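Local coordinates for protein oxaloacetate acetyl hydrolase (Cryphonectria parasitica, PDB 3M0K) that belongs to the phosphoenolpyruvate phosphomutase family of TIM-barrel enzymes and holds a manganese ion and an oxalate ion at one end of its barrel, at residues Ser48-Gly53 / Ile92-Thr97; Glu123-Thr128 / Arg168-Gln173; Pro217-Ser222 / Ile243-Phe248. All coordinates share one frame; numbering follows the deposited sequence.

Interaction 1. Residues Ser48-Gly53 / Ile92-Thr97. With MN (manganese (II) ion), chain C; OXL (oxalate ion), chain B.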
loop_
_atom_site.group_PDB
_atom_site.type_symbol
_atom_site.label_atom_id
_atom_site.label_comp_id
_atom_site.label_asym_id
_atom_site.label_seq_id
_atom_site.Cartn_x
_atom_site.Cartn_y
_atom_site.Cartn_z
ATOM N N SER A 48 10.564 -3.103 -25.006
ATOM C CA SER A 48 9.805 -3.822 -24.003
ATOM C C SER A 48 10.676 -3.939 -22.774
ATOM O O SER A 48 11.903 -3.999 -22.882
ATOM C CB SER A 48 9.419 -5.215 -24.493
ATOM O OG SER A 48 8.611 -5.874 -23.519
ATOM N N LEU A 49 10.036 -3.954 -21.613
ATOM C CA LEU A 49 10.731 -4.033 -20.332
ATOM C C LEU A 49 10.304 -5.295 -19.606
ATOM O O LEU A 49 9.231 -5.836 -19.862
ATOM C CB LEU A 49 10.396 -2.819 -19.461
ATOM C CG LEU A 49 11.233 -1.538 -19.638
ATOM C CD1 LEU A 49 11.196 -1.046 -21.056
ATOM C CD2 LEU A 49 10.711 -0.465 -18.700
ATOM N N TYR A 50 11.150 -5.755 -18.696
ATOM C CA TYR A 50 10.821 -6.888 -17.863
ATOM C C TYR A 50 10.936 -6.503 -16.395
ATOM O O TYR A 50 11.945 -5.948 -15.973
ATOM C CB TYR A 50 11.756 -8.055 -18.172
ATOM C CG TYR A 50 11.642 -9.156 -17.145
ATOM C CD1 TYR A 50 10.454 -9.853 -16.977
ATOM C CD2 TYR A 50 12.714 -9.489 -16.330
ATOM C CE1 TYR A 50 10.334 -10.851 -16.032
ATOM C CE2 TYR A 50 12.597 -10.491 -15.382
ATOM C CZ TYR A 50 11.407 -11.165 -15.239
ATOM O OH TYR A 50 11.313 -12.158 -14.307
ATOM N N MET A 51 9.902 -6.781 -15.610
ATOM C CA MET A 51 10.006 -6.514 -14.180
ATOM C C MET A 51 10.380 -7.783 -13.453
ATOM O O MET A 51 9.586 -8.716 -13.389
ATOM C CB MET A 51 8.700 -5.968 -13.596
ATOM C CG MET A 51 8.855 -5.537 -12.133
ATOM S SD MET A 51 7.289 -5.134 -11.336
ATOM C CE MET A 51 6.858 -6.764 -10.712
ATOM N N THR A 52 11.595 -7.810 -12.912
ATOM C CA THR A 52 12.084 -8.937 -12.142
ATOM C C THR A 52 11.438 -9.021 -10.761
ATOM O O THR A 52 11.285 -8.007 -10.063
ATOM C CB THR A 52 13.623 -8.842 -11.969
ATOM O OG1 THR A 52 14.047 -9.699 -10.909
ATOM C CG2 THR A 52 14.045 -7.434 -11.618
ATOM N N GLY A 53 11.059 -10.233 -10.378
ATOM C CA GLY A 53 10.573 -10.501 -9.035
ATOM C C GLY A 53 11.685 -10.395 -8.009
ATOM O O GLY A 53 11.495 -9.818 -6.941
ATOM N N ILE A 92 6.563 -6.860 -19.412
ATOM C CA ILE A 92 6.385 -8.236 -18.978
ATOM C C ILE A 92 6.802 -8.298 -17.518
ATOM O O ILE A 92 7.896 -7.858 -17.160
ATOM C CB ILE A 92 7.283 -9.191 -19.783
ATOM C CG1 ILE A 92 6.820 -9.281 -21.236
ATOM C CG2 ILE A 92 7.304 -10.573 -19.150
ATOM C CD1 ILE A 92 7.801 -10.056 -22.148
ATOM N N ALA A 93 5.945 -8.846 -16.670
ATOM C CA ALA A 93 6.257 -8.884 -15.254
ATOM C C ALA A 93 6.233 -10.305 -14.719
ATOM O O ALA A 93 5.369 -11.095 -15.079
ATOM C CB ALA A 93 5.272 -8.002 -14.473
ATOM N N ASP A 94 7.204 -10.623 -13.873
ATOM C CA ASP A 94 7.195 -11.846 -13.089
ATOM C C ASP A 94 5.870 -11.900 -12.344
ATOM O O ASP A 94 5.445 -10.908 -11.764
ATOM C CB ASP A 94 8.332 -11.740 -12.078
ATOM C CG ASP A 94 8.635 -13.029 -11.372
ATOM O OD1 ASP A 94 7.910 -14.034 -11.524
ATOM O OD2 ASP A 94 9.640 -13.019 -10.632
ATOM N N MET A 95 5.204 -13.050 -12.372
ATOM C CA MET A 95 4.067 -13.261 -11.488
ATOM C C MET A 95 4.267 -14.523 -10.664
ATOM O O MET A 95 3.325 -15.062 -10.106
ATOM C CB MET A 95 2.726 -13.277 -12.240
ATOM C CG MET A 95 2.484 -14.450 -13.197
ATOM S SD MET A 95 0.743 -14.454 -13.755
ATOM C CE MET A 95 -0.071 -15.177 -12.362
ATOM N N ASP A 96 5.509 -14.994 -10.610
ATOM C CA ASP A 96 5.854 -16.096 -9.733
ATOM C C ASP A 96 4.911 -17.276 -9.908
ATOM O O ASP A 96 4.728 -17.759 -11.027
ATOM C CB ASP A 96 5.883 -15.600 -8.289
ATOM C CG ASP A 96 7.008 -14.618 -8.057
ATOM O OD1 ASP A 96 8.167 -15.070 -7.969
ATOM O OD2 ASP A 96 6.732 -13.404 -7.981
ATOM N N THR A 97 4.321 -17.745 -8.813
ATOM C CA THR A 97 3.397 -18.871 -8.892
ATOM C C THR A 97 1.936 -18.438 -8.900
ATOM O O THR A 97 1.033 -19.274 -8.894
ATOM C CB THR A 97 3.620 -19.863 -7.742
ATOM O OG1 THR A 97 3.420 -19.186 -6.499
ATOM C CG2 THR A 97 5.031 -20.425 -7.791
HETATM MN MN MN C . 11.227 -14.418 -10.244
HETATM C C1 OXL B . 13.362 -12.821 -11.693
HETATM C C2 OXL B . 13.081 -13.992 -12.628
HETATM O O1 OXL B . 12.780 -12.726 -10.668
HETATM O O2 OXL B . 12.288 -14.808 -12.319
HETATM O O3 OXL B . 14.318 -11.873 -12.050
HETATM O O4 OXL B . 13.765 -14.099 -13.844
HETATM O O HOH W 1 9.575 -15.966 -10.778
HETATM O O HOH W 2 12.399 -15.947 -9.110
#
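Tyr50 and Ile92 face each other on neighbouring parallel strands, their side chains crossing at about a right angle on the inner side of the TIM barrel. The ring of Tyr50 meets the branch methyl of Ile92 through its near flank, CD1 to CG2 3.9 Å. With CG anti to the backbone N (chi1 168°), the ring runs forward along the strand toward the bound oxalate, and the hydroxyl is hydrogen-bonded to His121. On the outer side Met51 CB meets Ala93 CB at 4.1 Å, while the rest of the chain runs on to helix 71-82 and bends at chi3. Backbone bonds zip the strands together: Ile92 N to Leu49 O, Met51 N to Ile92 O at 2.8 Å, and Asp94 N to Met51 O, the last almost straight at 175°.

Beyond this ladder the chains serve the ligands. Asp94, whose CG is likewise anti to its backbone N, turns its carboxylate across Gly53 so that OD2 binds manganese at 2.2 Å. Its other oxygen, OD1, accepts the backbone N of Asp96 at 2.7 Å, closing an Asx turn, and a manganese-bound water lies 2.7 Å from OD1; the metal bond and the Asx turn probably limit carboxylate rotation. Oxalate O1 and O2 chelate the ion, and a second water also binds. Thr52 OG1 lies only 2.5 Å from oxalate O3, a hydrogen bond so short that its exact length is doubtful, and caps the following helix by accepting Gly55 N.

Strand 49-51 is flanked by strands 27-32 and 91-94, with Cys29 touching both Tyr50 and Ile92. Helix 71-82 packs on Met51, helix 102-114 on Ala93, and helix 53-61 starts directly behind Thr52.

Interaction 2. Residues Glu123-Thr128 / Arg168-Gln173; sequences EDQILT and RTDALQ. With OXL (oxalate ion), chain B.
Glu123 and Arg168 come together at the C-terminal end of the TIM barrel, where the chain leaves the adjacent strands 119-122 and 164-169, and with Asp170 they form a salt-bridge network beside the bound oxalate. The side chains of Glu123 and Arg168 run next to each other in the same direction. Glu123 OE1 rests over the centre of one guanidinium face, 3.4 Å from Arg168 NE. No N-H points at this oxygen, so the attraction is one of charge alone.

The N-H groups are spent round the edge of the guanidinium, with the Asp170 oxygens tilted a little out of its plane. NE and NH2 grip Asp170 side-on, one to each carboxylate oxygen: NE to OD2 at 2.9 Å and NH2 to OD1 likewise. NH1 points the other way and donates to oxalate O2 at 2.8 Å, bent to 135°. The arm reaches this far because it is extended from CG to NE, with CG anti to the backbone N (chi1 163°). Pinned along one edge by Asp170 and covered on one face by Glu123, the group should be limited in its rotation, which makes Asp170 a likely second-shell residue that orients the arginine. Lys137 forms a further salt bridge with Asp170 OD1. Gln125 lays its CG against the same carboxylate, 3.3 Å from Asp170 OD2.

Asp124 fastens the loop 123-128 to the turn after the strand, and its OD2 also pairs with Arg183 of helix 177-190. Thr169 OG1, which accepts Ala171 N in an ST turn, donates to Asp124 OD2 at 2.8 Å from outside the carboxylate plane, whereas Asp124 OD1 uses its syn lone pair to receive Asp170 N at 2.8 Å in a nearly linear bond of 178°.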
loop_
_atom_site.group_PDB
_atom_site.type_symbol
_atom_site.label_atom_id
_atom_site.label_comp_id
_atom_site.label_asym_id
_atom_site.label_seq_id
_atom_site.Cartn_x
_atom_site.Cartn_y
_atom_site.Cartn_z
ATOM N N GLU A 123 4.991 -19.813 -13.074
ATOM C CA GLU A 123 5.881 -20.961 -12.951
ATOM C C GLU A 123 5.273 -22.122 -12.181
ATOM O O GLU A 123 4.197 -22.009 -11.587
ATOM C CB GLU A 123 7.214 -20.544 -12.319
ATOM C CG GLU A 123 7.074 -20.101 -10.865
ATOM C CD GLU A 123 8.213 -19.197 -10.403
ATOM O OE1 GLU A 123 8.616 -18.286 -11.165
ATOM O OE2 GLU A 123 8.695 -19.393 -9.263
ATOM N N ASP A 124 5.976 -23.247 -12.216
ATOM C CA ASP A 124 5.506 -24.462 -11.574
ATOM C C ASP A 124 6.216 -24.772 -10.253
ATOM O O ASP A 124 6.145 -25.886 -9.757
ATOM C CB ASP A 124 5.618 -25.647 -12.533
ATOM C CG ASP A 124 7.025 -25.848 -13.050
ATOM O OD1 ASP A 124 7.890 -24.988 -12.783
ATOM O OD2 ASP A 124 7.267 -26.863 -13.736
ATOM N N GLN A 125 6.891 -23.784 -9.674
ATOM C CA GLN A 125 7.508 -23.988 -8.370
ATOM C C GLN A 125 6.455 -24.139 -7.285
ATOM O O GLN A 125 5.337 -23.641 -7.419
ATOM C CB GLN A 125 8.436 -22.823 -8.019
ATOM C CG GLN A 125 9.641 -22.720 -8.915
ATOM C CD GLN A 125 10.709 -21.821 -8.333
ATOM O OE1 GLN A 125 11.287 -20.996 -9.033
ATOM N NE2 GLN A 125 10.964 -21.967 -7.038
ATOM N N ILE A 126 6.811 -24.819 -6.200
ATOM C CA ILE A 126 5.925 -24.875 -5.054
ATOM C C ILE A 126 5.789 -23.454 -4.531
ATOM O O ILE A 126 6.680 -22.626 -4.732
ATOM C CB ILE A 126 6.448 -25.814 -3.956
ATOM C CG1 ILE A 126 7.788 -25.316 -3.415
ATOM C CG2 ILE A 126 6.597 -27.231 -4.497
ATOM C CD1 ILE A 126 8.227 -26.046 -2.168
ATOM N N LEU A 127 4.663 -23.161 -3.894
ATOM C CA LEU A 127 4.372 -21.797 -3.462
ATOM C C LEU A 127 5.528 -21.180 -2.675
ATOM O O LEU A 127 5.859 -20.006 -2.856
ATOM C CB LEU A 127 3.070 -21.748 -2.660
ATOM C CG LEU A 127 1.819 -22.067 -3.484
ATOM C CD1 LEU A 127 0.567 -22.037 -2.619
ATOM C CD2 LEU A 127 1.693 -21.103 -4.658
ATOM N N THR A 128 6.142 -21.972 -1.807
ATOM C CA THR A 128 7.339 -21.527 -1.108
ATOM C C THR A 128 8.527 -21.606 -2.066
ATOM O O THR A 128 9.441 -22.412 -1.883
ATOM C CB THR A 128 7.593 -22.371 0.149
ATOM O OG1 THR A 128 7.750 -23.746 -0.223
ATOM C CG2 THR A 128 6.414 -22.255 1.104
ATOM N N ARG A 168 6.186 -20.705 -17.452
ATOM C CA ARG A 168 7.564 -20.970 -17.062
ATOM C C ARG A 168 7.662 -22.312 -16.365
ATOM O O ARG A 168 6.821 -22.650 -15.549
ATOM C CB ARG A 168 8.087 -19.854 -16.157
ATOM C CG ARG A 168 9.343 -20.237 -15.393
ATOM C CD ARG A 168 9.894 -19.049 -14.624
ATOM N NE ARG A 168 10.783 -19.484 -13.552
ATOM C CZ ARG A 168 11.581 -18.666 -12.873
ATOM N NH1 ARG A 168 11.620 -17.370 -13.168
ATOM N NH2 ARG A 168 12.347 -19.145 -11.905
ATOM N N THR A 169 8.674 -23.098 -16.712
ATOM C CA THR A 169 8.922 -24.316 -15.963
ATOM C C THR A 169 10.305 -24.293 -15.347
ATOM O O THR A 169 11.294 -23.995 -16.020
ATOM C CB THR A 169 8.736 -25.612 -16.792
ATOM O OG1 THR A 169 9.008 -26.735 -15.945
ATOM C CG2 THR A 169 9.674 -25.657 -17.988
ATOM N N ASP A 170 10.340 -24.599 -14.056
ATOM C CA ASP A 170 11.566 -24.731 -13.282
ATOM C C ASP A 170 11.894 -26.198 -13.040
ATOM O O ASP A 170 12.628 -26.532 -12.105
ATOM C CB ASP A 170 11.381 -24.025 -11.947
ATOM C CG ASP A 170 11.414 -22.525 -12.087
ATOM O OD1 ASP A 170 12.514 -21.986 -12.292
ATOM O OD2 ASP A 170 10.345 -21.885 -12.005
ATOM N N ALA A 171 11.353 -27.074 -13.888
ATOM C CA ALA A 171 11.438 -28.510 -13.638
ATOM C C ALA A 171 12.763 -29.138 -14.059
ATOM O O ALA A 171 13.049 -30.276 -13.685
ATOM C CB ALA A 171 10.288 -29.230 -14.323
ATOM N N LEU A 172 13.561 -28.414 -14.836
ATOM C CA LEU A 172 14.782 -28.988 -15.401
ATOM C C LEU A 172 15.651 -29.578 -14.301
ATOM O O LEU A 172 16.042 -30.745 -14.357
ATOM C CB LEU A 172 15.561 -27.934 -16.187
ATOM C CG LEU A 172 16.827 -28.397 -16.911
ATOM C CD1 LEU A 172 16.505 -29.528 -17.884
ATOM C CD2 LEU A 172 17.484 -27.233 -17.635
ATOM N N GLN A 173 15.931 -28.760 -13.294
ATOM C CA GLN A 173 16.784 -29.143 -12.179
ATOM C C GLN A 173 16.412 -30.513 -11.612
ATOM O O GLN A 173 17.243 -31.418 -11.566
ATOM C CB GLN A 173 16.682 -28.078 -11.088
ATOM C CG GLN A 173 17.777 -28.096 -10.044
ATOM C CD GLN A 173 17.663 -26.911 -9.107
ATOM O OE1 GLN A 173 17.568 -25.764 -9.549
ATOM N NE2 GLN A 173 17.656 -27.181 -7.807
HETATM C C1 OXL B . 13.362 -12.821 -11.693
HETATM C C2 OXL B . 13.081 -13.992 -12.628
HETATM O O1 OXL B . 12.780 -12.726 -10.668
HETATM O O2 OXL B . 12.288 -14.808 -12.319
HETATM O O3 OXL B . 14.318 -11.873 -12.050
HETATM O O4 OXL B . 13.765 -14.099 -13.844
#

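Interaction 3. Residues Pro217-Ser222 / Ile243-Phe248; sequences PLLLNS and IMIFSF. With OXL (oxalate ion), chain B.
Ser222 OG approaches the Phe246 ring obliquely, 3.8 Å from its CD1, and Leu265 of a third subunit packs on the same phenylalanine. Oxalate O3 lies oblique to the Phe248 ring, on which Leu282 of that subunit packs. Another flat group is the Asn221 amide, whose ND2 is hydrogen-bonded to Glu198. The Ser247 hydroxyl sits between two oxygens, OG being 2.6 Å from Asn221 OD1 and 2.6 Å from oxalate O4. Asn221 CG lies anti to the backbone N (chi1 173°), which carries the amide forward to the serine, with Ile245 CG1 3.4 Å from OD1.

On the same inner side Leu219 CD1 packs on Ile243 CG2 at 3.6 Å, and its CD2 meets Ile245 CD1. On the outer side the Leu220 and Met244 side chains lie abreast, CD2 to CE 3.7 Å. The backbone bonds of this parallel pair run from Ile243 N to Leu218 O up to Ser247 N to Ser222 O.

Helix 233-239 links these strands as a beta-alpha-beta crossover and packs on Leu220, Met244 and Phe246. Strand 27-32 flanks 243-246, while Leu219 bonds to Gly195 of strand 194-197, closing the barrel.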
loop_
_atom_site.group_PDB
_atom_site.type_symbol
_atom_site.label_atom_id
_atom_site.label_comp_id
_atom_site.label_asym_id
_atom_site.label_seq_id
_atom_site.Cartn_x
_atom_site.Cartn_y
_atom_site.Cartn_z
ATOM N N PRO A 217 6.252 -19.772 -29.579
ATOM C CA PRO A 217 7.391 -18.918 -29.195
ATOM C C PRO A 217 7.945 -19.260 -27.820
ATOM O O PRO A 217 7.188 -19.607 -26.910
ATOM C CB PRO A 217 6.802 -17.504 -29.160
ATOM C CG PRO A 217 5.352 -17.623 -29.572
ATOM C CD PRO A 217 4.962 -19.070 -29.525
ATOM N N LEU A 218 9.265 -19.175 -27.682
ATOM C CA LEU A 218 9.900 -19.296 -26.377
ATOM C C LEU A 218 10.538 -17.980 -25.948
ATOM O O LEU A 218 10.865 -17.112 -26.766
ATOM C CB LEU A 218 10.978 -20.391 -26.380
ATOM C CG LEU A 218 10.572 -21.838 -26.670
ATOM C CD1 LEU A 218 11.630 -22.773 -26.134
ATOM C CD2 LEU A 218 9.224 -22.164 -26.041
ATOM N N LEU A 219 10.736 -17.868 -24.646
ATOM C CA LEU A 219 11.400 -16.729 -24.046
ATOM C C LEU A 219 12.629 -17.256 -23.311
ATOM O O LEU A 219 12.553 -18.253 -22.590
ATOM C CB LEU A 219 10.424 -16.051 -23.079
ATOM C CG LEU A 219 10.898 -14.885 -22.213
ATOM C CD1 LEU A 219 9.673 -14.129 -21.733
ATOM C CD2 LEU A 219 11.734 -15.334 -21.022
ATOM N N LEU A 220 13.766 -16.600 -23.531
ATOM C CA LEU A 220 15.024 -16.988 -22.923
ATOM C C LEU A 220 15.262 -16.066 -21.732
ATOM O O LEU A 220 15.227 -14.851 -21.884
ATOM C CB LEU A 220 16.155 -16.835 -23.948
ATOM C CG LEU A 220 17.580 -17.081 -23.443
ATOM C CD1 LEU A 220 17.716 -18.490 -22.881
ATOM C CD2 LEU A 220 18.572 -16.837 -24.569
ATOM N N ASN A 221 15.452 -16.638 -20.548
ATOM C CA ASN A 221 15.767 -15.827 -19.372
ATOM C C ASN A 221 17.262 -15.806 -19.097
ATOM O O ASN A 221 17.817 -16.778 -18.577
ATOM C CB ASN A 221 15.033 -16.334 -18.135
ATOM C CG ASN A 221 15.470 -15.606 -16.869
ATOM O OD1 ASN A 221 15.800 -14.423 -16.914
ATOM N ND2 ASN A 221 15.514 -16.319 -15.749
ATOM N N SER A 222 17.908 -14.701 -19.445
ATOM C CA SER A 222 19.330 -14.525 -19.199
ATOM C C SER A 222 19.543 -13.986 -17.786
ATOM O O SER A 222 19.051 -12.915 -17.454
ATOM C CB SER A 222 19.905 -13.549 -20.229
ATOM O OG SER A 222 21.276 -13.271 -19.982
ATOM N N ILE A 243 11.473 -13.953 -27.334
ATOM C CA ILE A 243 11.661 -12.950 -26.292
ATOM C C ILE A 243 12.912 -13.306 -25.507
ATOM O O ILE A 243 13.212 -14.479 -25.302
ATOM C CB ILE A 243 10.452 -12.889 -25.332
ATOM C CG1 ILE A 243 9.147 -12.744 -26.132
ATOM C CG2 ILE A 243 10.630 -11.748 -24.326
ATOM C CD1 ILE A 243 7.872 -12.801 -25.289
ATOM N N MET A 244 13.652 -12.298 -25.066
ATOM C CA MET A 244 14.784 -12.556 -24.198
ATOM C C MET A 244 14.755 -11.537 -23.083
ATOM O O MET A 244 14.777 -10.340 -23.340
ATOM C CB MET A 244 16.089 -12.423 -24.977
ATOM C CG MET A 244 17.321 -12.847 -24.201
ATOM S SD MET A 244 18.752 -12.838 -25.294
ATOM C CE MET A 244 20.030 -13.426 -24.201
ATOM N N ILE A 245 14.689 -12.010 -21.850
ATOM C CA ILE A 245 14.695 -11.087 -20.725
ATOM C C ILE A 245 16.028 -11.140 -19.992
ATOM O O ILE A 245 16.718 -12.161 -19.978
ATOM C CB ILE A 245 13.535 -11.350 -19.765
ATOM C CG1 ILE A 245 13.776 -12.633 -18.975
ATOM C CG2 ILE A 245 12.220 -11.411 -20.541
ATOM C CD1 ILE A 245 12.621 -13.003 -18.070
ATOM N N PHE A 246 16.388 -10.021 -19.384
ATOM C CA PHE A 246 17.672 -9.914 -18.717
ATOM C C PHE A 246 17.419 -9.604 -17.256
ATOM O O PHE A 246 17.416 -8.452 -16.841
ATOM C CB PHE A 246 18.531 -8.855 -19.407
ATOM C CG PHE A 246 18.946 -9.248 -20.800
ATOM C CD1 PHE A 246 20.197 -9.783 -21.032
ATOM C CD2 PHE A 246 18.067 -9.114 -21.864
ATOM C CE1 PHE A 246 20.577 -10.163 -22.303
ATOM C CE2 PHE A 246 18.446 -9.492 -23.146
ATOM C CZ PHE A 246 19.703 -10.016 -23.360
ATOM N N SER A 247 17.199 -10.671 -16.494
ATOM C CA SER A 247 16.746 -10.608 -15.111
ATOM C C SER A 247 17.460 -9.607 -14.223
ATOM O O SER A 247 16.822 -8.795 -13.551
ATOM C CB SER A 247 16.892 -11.988 -14.482
ATOM O OG SER A 247 15.791 -12.774 -14.841
ATOM N N PHE A 248 18.784 -9.690 -14.198
ATOM C CA PHE A 248 19.574 -8.906 -13.255
ATOM C C PHE A 248 20.360 -7.796 -13.937
ATOM O O PHE A 248 21.352 -7.309 -13.399
ATOM C CB PHE A 248 20.526 -9.816 -12.463
ATOM C CG PHE A 248 19.845 -10.650 -11.412
ATOM C CD1 PHE A 248 19.940 -10.310 -10.074
ATOM C CD2 PHE A 248 19.119 -11.784 -11.758
ATOM C CE1 PHE A 248 19.322 -11.081 -9.096
ATOM C CE2 PHE A 248 18.494 -12.556 -10.786
ATOM C CZ PHE A 248 18.596 -12.202 -9.454
HETATM C C1 OXL B . 13.362 -12.821 -11.693
HETATM C C2 OXL B . 13.081 -13.992 -12.628
HETATM O O1 OXL B . 12.780 -12.726 -10.668
HETATM O O2 OXL B . 12.288 -14.808 -12.319
HETATM O O3 OXL B . 14.318 -11.873 -12.050
HETATM O O4 OXL B . 13.765 -14.099 -13.844
HETATM O O HOH W 3 20.561 -10.416 -16.983
#

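The three contacts stand round one oxalate ion at the C-terminal ends of the barrel strands. Interaction 1 supplies the metal ligand Asp94 and the Thr52 hydroxyl, interaction 2 Arg168, whose nearest side-chain atom is about 4 Å from the manganese, and interaction 3 the Ser247 hydroxyl; Ala54 N adds another bond to oxalate. Centres of interactions 1 and 2 are about 15 Å apart, yet their loops join through a probable hydrogen bond, Asp96 O to Glu123 N 2.9 Å. Interactions 1 and 3, about 10 Å between centres, share the barrel interior, Tyr50 CZ meeting Ile245 CD1 at 3.6 Å. Interactions 2 and 3 do not touch, their nearest atoms being about 5 Å apart.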